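PDB 5DS0: peptidase M42 from Thaumarchaeota archaeon SCGC AB-539-E09, which probably removes amino acids from the N-termini of peptides, as a dodecameric TET aminopeptidase of the M42 family with a two-metal active site. Local coordinates for residues T50-G55 and T205-A210; N56-I61 and V227-V232; V95-R100 and G112-K117. One frame throughout, in Å; residues are numbered along the deposited sequence.

Contact 1: T50-G55 and T205-A210; sequences TFIAKG and TVYGSA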
loop_
_atom_site.group_PDB
_atom_site.type_symbol
_atom_site.label_atom_id
_atom_site.label_comp_id
_atom_site.label_asym_id
_atom_site.label_seq_id
_atom_site.Cartn_x
_atom_site.Cartn_y
_atom_site.Cartn_z
ATOM N N THR C 50 -0.164 51.132 -22.223
ATOM C CA THR C 50 -0.469 51.918 -21.056
ATOM C C THR C 50 -1.042 53.274 -21.492
ATOM O O THR C 50 -0.465 53.963 -22.318
ATOM C CB THR C 50 0.811 52.137 -20.212
ATOM O OG1 THR C 50 1.458 50.878 -19.945
ATOM C CG2 THR C 50 0.491 52.841 -18.893
ATOM N N PHE C 51 -2.161 53.655 -20.892
ATOM C CA PHE C 51 -2.882 54.860 -21.246
ATOM C C PHE C 51 -2.739 55.882 -20.150
ATOM O O PHE C 51 -3.029 55.593 -18.990
ATOM C CB PHE C 51 -4.356 54.531 -21.418
ATOM C CG PHE C 51 -4.602 53.425 -22.386
ATOM C CD1 PHE C 51 -4.490 53.660 -23.747
ATOM C CD2 PHE C 51 -4.912 52.151 -21.951
ATOM C CE1 PHE C 51 -4.701 52.642 -24.660
ATOM C CE2 PHE C 51 -5.133 51.132 -22.854
ATOM C CZ PHE C 51 -5.030 51.375 -24.211
ATOM N N ILE C 52 -2.323 57.087 -20.523
ATOM C CA ILE C 52 -2.056 58.148 -19.557
ATOM C C ILE C 52 -3.153 59.196 -19.573
ATOM O O ILE C 52 -3.517 59.721 -20.627
ATOM C CB ILE C 52 -0.711 58.826 -19.838
ATOM C CG1 ILE C 52 0.399 57.769 -19.895
ATOM C CG2 ILE C 52 -0.401 59.858 -18.765
ATOM C CD1 ILE C 52 1.743 58.287 -20.370
ATOM N N ALA C 53 -3.698 59.478 -18.395
ATOM C CA ALA C 53 -4.603 60.606 -18.185
ATOM C C ALA C 53 -3.849 61.636 -17.351
ATOM O O ALA C 53 -3.566 61.394 -16.176
ATOM C CB ALA C 53 -5.876 60.153 -17.480
ATOM N N LYS C 54 -3.515 62.769 -17.975
ATOM C CA LYS C 54 -2.624 63.760 -17.381
ATOM C C LYS C 54 -3.275 64.572 -16.277
ATOM O O LYS C 54 -4.483 64.762 -16.224
ATOM C CB LYS C 54 -2.048 64.697 -18.440
ATOM C CG LYS C 54 -1.012 64.054 -19.358
ATOM C CD LYS C 54 -0.185 65.108 -20.112
ATOM C CE LYS C 54 0.549 64.560 -21.347
ATOM N NZ LYS C 54 1.186 63.215 -21.154
ATOM N N GLY C 55 -2.423 65.010 -15.368
ATOM C CA GLY C 55 -2.775 65.905 -14.274
ATOM C C GLY C 55 -1.435 66.364 -13.732
ATOM O O GLY C 55 -0.537 66.696 -14.509
ATOM N N THR C 205 -1.241 62.108 -12.026
ATOM C CA THR C 205 -1.222 61.539 -13.370
ATOM C C THR C 205 -1.507 60.048 -13.247
ATOM O O THR C 205 -0.904 59.355 -12.433
ATOM C CB THR C 205 0.130 61.797 -14.067
ATOM O OG1 THR C 205 0.307 63.211 -14.249
ATOM C CG2 THR C 205 0.180 61.117 -15.414
ATOM N N VAL C 206 -2.437 59.572 -14.065
ATOM C CA VAL C 206 -2.903 58.201 -13.999
ATOM C C VAL C 206 -2.373 57.403 -15.176
ATOM O O VAL C 206 -2.609 57.761 -16.319
ATOM C CB VAL C 206 -4.440 58.160 -14.000
ATOM C CG1 VAL C 206 -4.948 56.734 -14.126
ATOM C CG2 VAL C 206 -4.983 58.794 -12.730
ATOM N N TYR C 207 -1.689 56.303 -14.885
ATOM C CA TYR C 207 -1.211 55.396 -15.910
ATOM C C TYR C 207 -2.067 54.128 -15.849
ATOM O O TYR C 207 -1.933 53.323 -14.940
ATOM C CB TYR C 207 0.256 55.046 -15.685
ATOM C CG TYR C 207 1.215 56.202 -15.869
ATOM C CD1 TYR C 207 1.262 57.256 -14.956
ATOM C CD2 TYR C 207 2.107 56.232 -16.951
ATOM C CE1 TYR C 207 2.156 58.311 -15.119
ATOM C CE2 TYR C 207 2.996 57.284 -17.127
ATOM C CZ TYR C 207 3.018 58.320 -16.207
ATOM O OH TYR C 207 3.911 59.358 -16.370
ATOM N N GLY C 208 -2.953 53.964 -16.821
ATOM C CA GLY C 208 -3.814 52.792 -16.886
ATOM C C GLY C 208 -3.215 51.777 -17.823
ATOM O O GLY C 208 -3.187 51.976 -19.026
ATOM N N SER C 209 -2.787 50.658 -17.277
ATOM C CA SER C 209 -1.963 49.747 -18.031
ATOM C C SER C 209 -2.589 48.375 -18.262
ATOM O O SER C 209 -3.024 47.712 -17.338
ATOM C CB SER C 209 -0.626 49.596 -17.329
ATOM O OG SER C 209 0.282 48.958 -18.186
ATOM N N ALA C 210 -2.605 47.964 -19.522
ATOM C CA ALA C 210 -3.043 46.632 -19.914
ATOM C C ALA C 210 -1.825 45.727 -20.095
ATOM O O ALA C 210 -1.274 45.612 -21.191
ATOM C CB ALA C 210 -3.843 46.715 -21.200
#
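Ile52 and Tyr207 face each other as a non-hydrogen-bonded pair of two antiparallel strands, and their side chains run side by side in the same direction. CB of Ile52 lies 4.1 Å from O of Val206, and there the side chain divides. CG2, anti to the backbone N, reaches the methyl CG2 of Thr205 at 3.6 Å. CG1 goes the other way, beside the backbone N (chi1 -54°), and lies against CD2 and CE2 of Tyr207; an extended second torsion then carries the tip, CD1, to 3.6 Å from CE2. A beta-branched residue suits this place because its two arms serve two neighbours at once. The pairing joins strand 49-53 to strand 205-211 in the large mixed sheet of the M42 peptidase fold, which also includes strands 60-66 and 232-240 with the metal ligands His66 and Glu237. Each hydrogen-bonded pair is closed by two reciprocal bonds: N of Phe51 to O of Gly208 (2.7 Å) and N of Gly208 to O of Phe51; N of Val206 to O of Ala53 (3.0 Å, 178°) and N of Ala53 to O of Val206. O of Gly208 approaches the Phe51 ring obliquely; Gly208 puts no side chain beside the ring, which packs on Cys30 and Met34 of helix 24-34. On the face of Ile52, Thr50 OG1 and Ser209 OG share a hydrogen bond of 2.9 Å.

Contact 2: N56-I61 and V227-V232; sequences NDRPRI and VVDPDV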
loop_
_atom_site.group_PDB
_atom_site.type_symbol
_atom_site.label_atom_id
_atom_site.label_comp_id
_atom_site.label_asym_id
_atom_site.label_seq_id
_atom_site.Cartn_x
_atom_site.Cartn_y
_atom_site.Cartn_z
ATOM N N ASN C 56 -1.264 66.354 -12.422
ATOM C CA ASN C 56 0.009 66.777 -11.848
ATOM C C ASN C 56 1.087 65.744 -12.150
ATOM O O ASN C 56 0.848 64.559 -12.015
ATOM C CB ASN C 56 -0.127 66.977 -10.346
ATOM C CG ASN C 56 -1.287 67.887 -9.984
ATOM O OD1 ASN C 56 -2.144 68.187 -10.817
ATOM N ND2 ASN C 56 -1.333 68.306 -8.743
ATOM N N ASP C 57 2.264 66.191 -12.588
ATOM C CA ASP C 57 3.384 65.272 -12.887
ATOM C C ASP C 57 3.515 64.150 -11.873
ATOM O O ASP C 57 3.784 63.019 -12.254
ATOM C CB ASP C 57 4.715 66.004 -12.940
ATOM C CG ASP C 57 5.881 65.129 -13.462
ATOM O OD1 ASP C 57 5.656 64.076 -14.102
ATOM O OD2 ASP C 57 7.042 65.515 -13.221
ATOM N N ARG C 58 3.367 64.500 -10.596
ATOM C CA ARG C 58 3.493 63.567 -9.489
ATOM C C ARG C 58 2.332 63.838 -8.523
ATOM O O ARG C 58 1.945 64.995 -8.371
ATOM C CB ARG C 58 4.885 63.736 -8.844
ATOM C CG ARG C 58 5.987 63.184 -9.759
ATOM C CD ARG C 58 7.090 62.349 -9.119
ATOM N NE ARG C 58 7.082 60.961 -9.605
ATOM C CZ ARG C 58 7.819 60.427 -10.585
ATOM N NH1 ARG C 58 7.688 59.137 -10.882
ATOM N NH2 ARG C 58 8.690 61.138 -11.271
ATOM N N PRO C 59 1.757 62.813 -7.885
ATOM C CA PRO C 59 2.210 61.416 -7.938
ATOM C C PRO C 59 1.718 60.670 -9.160
ATOM O O PRO C 59 0.677 61.015 -9.721
ATOM C CB PRO C 59 1.575 60.802 -6.692
ATOM C CG PRO C 59 0.319 61.585 -6.503
ATOM C CD PRO C 59 0.567 62.972 -7.031
ATOM N N ARG C 60 2.470 59.660 -9.570
ATOM C CA ARG C 60 2.056 58.785 -10.655
ATOM C C ARG C 60 1.315 57.576 -10.090
ATOM O O ARG C 60 1.876 56.805 -9.305
ATOM C CB ARG C 60 3.265 58.319 -11.456
ATOM C CG ARG C 60 4.021 59.437 -12.129
ATOM C CD ARG C 60 5.122 58.891 -13.020
ATOM N NE ARG C 60 5.906 59.967 -13.627
ATOM C CZ ARG C 60 6.897 59.788 -14.496
ATOM N NH1 ARG C 60 7.250 58.569 -14.893
ATOM N NH2 ARG C 60 7.541 60.838 -14.985
ATOM N N ILE C 61 0.049 57.437 -10.487
ATOM C CA ILE C 61 -0.779 56.293 -10.109
ATOM C C ILE C 61 -0.744 55.268 -11.234
ATOM O O ILE C 61 -1.113 55.572 -12.362
ATOM C CB ILE C 61 -2.277 56.647 -9.926
ATOM C CG1 ILE C 61 -2.490 57.982 -9.216
ATOM C CG2 ILE C 61 -2.981 55.549 -9.166
ATOM C CD1 ILE C 61 -1.875 58.074 -7.852
ATOM N N VAL C 227 8.985 51.319 -16.950
ATOM C CA VAL C 227 8.655 52.432 -17.844
ATOM C C VAL C 227 7.983 53.591 -17.093
ATOM O O VAL C 227 8.312 54.748 -17.318
ATOM C CB VAL C 227 7.749 51.960 -19.007
ATOM C CG1 VAL C 227 7.119 53.140 -19.736
ATOM C CG2 VAL C 227 8.538 51.082 -19.975
ATOM N N VAL C 228 7.077 53.266 -16.169
ATOM C CA VAL C 228 6.214 54.270 -15.543
ATOM C C VAL C 228 6.825 54.968 -14.324
ATOM O O VAL C 228 6.597 56.162 -14.143
ATOM C CB VAL C 228 4.879 53.643 -15.136
ATOM C CG1 VAL C 228 4.021 54.633 -14.363
ATOM C CG2 VAL C 228 4.137 53.155 -16.367
ATOM N N ASP C 229 7.604 54.249 -13.507
ATOM C CA ASP C 229 8.156 54.795 -12.243
ATOM C C ASP C 229 7.020 55.300 -11.347
ATOM O O ASP C 229 6.943 56.481 -11.026
ATOM C CB ASP C 229 9.207 55.909 -12.519
ATOM C CG ASP C 229 9.974 56.359 -11.254
ATOM O OD1 ASP C 229 9.941 55.650 -10.224
ATOM O OD2 ASP C 229 10.613 57.441 -11.307
ATOM N N PRO C 230 6.122 54.397 -10.948
ATOM C CA PRO C 230 4.936 54.808 -10.206
ATOM C C PRO C 230 5.213 55.128 -8.743
ATOM O O PRO C 230 6.111 54.530 -8.132
ATOM C CB PRO C 230 4.036 53.580 -10.310
ATOM C CG PRO C 230 4.992 52.432 -10.340
ATOM C CD PRO C 230 6.180 52.931 -11.117
ATOM N N ASP C 231 4.416 56.037 -8.187
ATOM C CA ASP C 231 4.490 56.394 -6.768
ATOM C C ASP C 231 3.485 55.600 -5.913
ATOM O O ASP C 231 3.666 55.455 -4.697
ATOM C CB ASP C 231 4.268 57.894 -6.601
ATOM C CG ASP C 231 5.355 58.712 -7.256
ATOM O OD1 ASP C 231 6.506 58.643 -6.787
ATOM O OD2 ASP C 231 5.068 59.406 -8.267
ATOM N N VAL C 232 2.419 55.121 -6.543
ATOM C CA VAL C 232 1.447 54.254 -5.900
ATOM C C VAL C 232 0.782 53.399 -6.977
ATOM O O VAL C 232 0.607 53.854 -8.109
ATOM C CB VAL C 232 0.391 55.074 -5.123
ATOM C CG1 VAL C 232 -0.249 56.108 -6.015
ATOM C CG2 VAL C 232 -0.685 54.186 -4.523
#
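Strand 205-211, helix 219-228 and strand 232-240 form a beta-alpha-beta crossover, with strand 60-66 lying between the two parallel strands; a salt-bridge network of Arg58, Asp229 and Asp231 ties the start of strand 60-66 to the loop before strand 232-240. Asp229 ends the helical conformation with positive phi, Pro230 follows, and Val232 then pairs in parallel with Ile61. The main anchor is one oxygen, Asp231 OD2, which accepts twice. Its syn lone pair takes NE of Arg58 at 2.9 Å, nearly straight and in the guanidinium plane; its anti lone pair takes the backbone N of Arg60, also at 2.9 Å. The carboxylate stands almost perpendicular to that guanidinium, at 86°, and this charged grip would probably favour an ionised Asp231. Arg58 bends at its second and third torsions, which brings NH1 within salt-bridge range of Asp229 OD2, at 3.4 Å. A cis peptide bond precedes Pro59, whose CB lies near CB of Asp231, while its ring packs on Leu352 and Val355 of helix 352-356. The carbonyl oxygen of Arg60 is likewise shared, receiving N of Asp231 at 2.9 Å and, at greater length, N of Val232. Arg60 itself keeps an extended chain, which carries its guanidinium to the end of helix 219-228, and one face of that group lies against NH2 of Arg58, two like charges made tolerable, probably, by the acids around them. At the tip of Arg60, NH1 donates to O of Val228, the last helical residue, at 2.6 Å; the oxygen lies in the guanidinium plane, whereas NH1 sits well above the plane of that carbonyl.

Contact 3: V95-R100 and G112-K117; sequences VLLGQR and GIIASK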
loop_
_atom_site.group_PDB
_atom_site.type_symbol
_atom_site.label_atom_id
_atom_site.label_comp_id
_atom_site.label_asym_id
_atom_site.label_seq_id
_atom_site.Cartn_x
_atom_site.Cartn_y
_atom_site.Cartn_z
ATOM N N VAL C 95 -10.436 20.154 -15.816
ATOM C CA VAL C 95 -11.346 20.997 -16.616
ATOM C C VAL C 95 -11.044 21.022 -18.125
ATOM O O VAL C 95 -11.687 21.760 -18.849
ATOM C CB VAL C 95 -11.379 22.463 -16.128
ATOM C CG1 VAL C 95 -11.814 22.548 -14.685
ATOM C CG2 VAL C 95 -10.023 23.151 -16.312
ATOM N N LEU C 96 -10.091 20.218 -18.589
ATOM C CA LEU C 96 -9.632 20.286 -19.965
ATOM C C LEU C 96 -10.319 19.331 -20.929
ATOM O O LEU C 96 -10.706 19.738 -22.013
ATOM C CB LEU C 96 -8.129 20.036 -20.023
ATOM C CG LEU C 96 -7.223 21.083 -19.376
ATOM C CD1 LEU C 96 -5.771 20.621 -19.436
ATOM C CD2 LEU C 96 -7.378 22.436 -20.057
ATOM N N LEU C 97 -10.419 18.057 -20.582
ATOM C CA LEU C 97 -10.979 17.062 -21.501
ATOM C C LEU C 97 -12.342 17.428 -22.037
ATOM O O LEU C 97 -13.235 17.863 -21.289
ATOM C CB LEU C 97 -11.092 15.697 -20.840
ATOM C CG LEU C 97 -9.829 14.839 -20.864
ATOM C CD1 LEU C 97 -10.139 13.455 -20.310
ATOM C CD2 LEU C 97 -9.250 14.722 -22.265
ATOM N N GLY C 98 -12.485 17.275 -23.350
ATOM C CA GLY C 98 -13.765 17.481 -24.023
ATOM C C GLY C 98 -14.050 18.914 -24.398
ATOM O O GLY C 98 -15.133 19.213 -24.905
ATOM N N GLN C 99 -13.068 19.792 -24.192
ATOM C CA GLN C 99 -13.274 21.228 -24.365
ATOM C C GLN C 99 -12.849 21.731 -25.742
ATOM O O GLN C 99 -11.910 21.219 -26.320
ATOM C CB GLN C 99 -12.509 21.999 -23.303
ATOM C CG GLN C 99 -12.972 21.730 -21.882
ATOM C CD GLN C 99 -14.180 22.545 -21.467
ATOM O OE1 GLN C 99 -14.709 23.359 -22.229
ATOM N NE2 GLN C 99 -14.619 22.333 -20.245
ATOM N N ARG C 100 -13.568 22.730 -26.252
ATOM C CA ARG C 100 -13.282 23.289 -27.561
ATOM C C ARG C 100 -12.203 24.332 -27.442
ATOM O O ARG C 100 -12.218 25.169 -26.543
ATOM C CB ARG C 100 -14.505 23.959 -28.146
ATOM C CG ARG C 100 -15.689 23.040 -28.393
ATOM C CD ARG C 100 -16.941 23.878 -28.356
ATOM N NE ARG C 100 -18.158 23.189 -28.769
ATOM C CZ ARG C 100 -18.653 23.183 -30.009
ATOM N NH1 ARG C 100 -17.985 23.758 -30.998
ATOM N NH2 ARG C 100 -19.808 22.569 -30.265
ATOM N N GLY C 112 -10.647 22.959 -32.772
ATOM C CA GLY C 112 -10.327 21.626 -32.304
ATOM C C GLY C 112 -10.904 21.313 -30.932
ATOM O O GLY C 112 -11.568 22.151 -30.304
ATOM N N ILE C 113 -10.645 20.092 -30.483
ATOM C CA ILE C 113 -11.197 19.575 -29.258
ATOM C C ILE C 113 -10.090 18.926 -28.465
ATOM O O ILE C 113 -9.327 18.149 -29.010
ATOM C CB ILE C 113 -12.224 18.487 -29.550
ATOM C CG1 ILE C 113 -13.349 19.028 -30.420
ATOM C CG2 ILE C 113 -12.819 17.959 -28.257
ATOM C CD1 ILE C 113 -14.184 17.939 -31.055
ATOM N N ILE C 114 -10.019 19.214 -27.169
ATOM C CA ILE C 114 -9.043 18.549 -26.314
ATOM C C ILE C 114 -9.508 17.117 -26.074
ATOM O O ILE C 114 -10.665 16.876 -25.696
ATOM C CB ILE C 114 -8.865 19.276 -24.985
ATOM C CG1 ILE C 114 -8.347 20.693 -25.232
ATOM C CG2 ILE C 114 -7.884 18.526 -24.110
ATOM C CD1 ILE C 114 -8.219 21.543 -23.979
ATOM N N ALA C 115 -8.624 16.164 -26.327
ATOM C CA ALA C 115 -8.990 14.750 -26.274
ATOM C C ALA C 115 -7.904 13.905 -25.661
ATOM O O ALA C 115 -6.763 14.347 -25.502
ATOM C CB ALA C 115 -9.297 14.241 -27.667
ATOM N N SER C 116 -8.282 12.687 -25.293
ATOM C CA SER C 116 -7.323 11.696 -24.821
ATOM C C SER C 116 -7.688 10.348 -25.399
ATOM O O SER C 116 -8.672 10.221 -26.123
ATOM C CB SER C 116 -7.334 11.612 -23.299
ATOM O OG SER C 116 -8.519 10.997 -22.834
ATOM N N LYS C 117 -6.895 9.339 -25.073
ATOM C CA LYS C 117 -7.302 7.970 -25.341
ATOM C C LYS C 117 -8.587 7.690 -24.572
ATOM O O LYS C 117 -8.669 8.026 -23.389
ATOM C CB LYS C 117 -6.223 6.980 -24.909
ATOM C CG LYS C 117 -5.148 6.758 -25.957
ATOM C CD LYS C 117 -4.079 5.797 -25.452
ATOM C CE LYS C 117 -3.064 6.499 -24.552
ATOM N NZ LYS C 117 -2.061 5.538 -24.030
#
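Two backbone hydrogen bonds fasten the loop 95-100 to strand 108-115, both made by Ile114. Its N donates to O of Gln99 at 2.9 Å, nearly straight (171°) and in the carbonyl plane; its O receives N of Gly98 at 3.0 Å, with the donor well above the carbonyl plane. The type II beta turn from Leu96 to Gln99, closed by a bond from N of Gln99 to O of Leu96, places N of Gly98 and O of Gln99 so that both reach Ile114. Gly98 takes the third position of the turn, where phi is positive (85°), a conformation that a residue without CB adopts at little cost. Beyond Gln99 the chain becomes strand, and Arg100 stands opposite Ile113 as an antiparallel non-hydrogen-bonded pair. Packing spreads outward from Ile114, which points into the turn: CB lies 3.5 Å from O of Leu96, CG2 and CD1 also lie close to the same oxygen, and CD1 approaches CD2 of Leu96 at 4.1 Å, the two chains crossing obliquely. An alanine here would probably leave the turn less well packed, since CG1, CG2 and CD1, and with them the contact to Leu96 CD2, would be gone. Farther along, Leu97 turns its tip back so that CD2 rests against CB of Ser116 at 3.8 Å. The guanidinium of Arg100 serves another interface: NH2 bonds to Ser163 OG and Pro164 O of a neighbouring subunit. Within its own chain the contact joins the loop leading into strand 100-105 to strand 108-115 of the closed six-stranded antiparallel barrel, where strand 108-115 runs between strands 100-105 and 137-139, and Phe72 of strand 71-77 packs on both Leu96 and Ile114.

How the contacts relate
Contacts 1 and 2 are neighbours, their centres 9 Å apart, on the large mixed sheet, where strands 205-211 and 60-66 lie side by side. Their segments alternate along the chain: 50-55 runs straight into 56-61, and helix 219-228 follows strand 205-211 and ends in 227-232. Thr205 and Tyr207 of contact 1 meet Asn56, Arg60, Ile61 and Val228 of contact 2. Contact 3 is nested inside both loops, yet its centre lies about 40 Å from that of contact 1 and 45 Å from that of contact 2. Contacts 1 and 2 thus belong to the sheet that includes metal ligands His66 and Glu237, whereas contact 3 belongs to a barrel meeting another subunit, consistent with a role in the twelve-chain assembly.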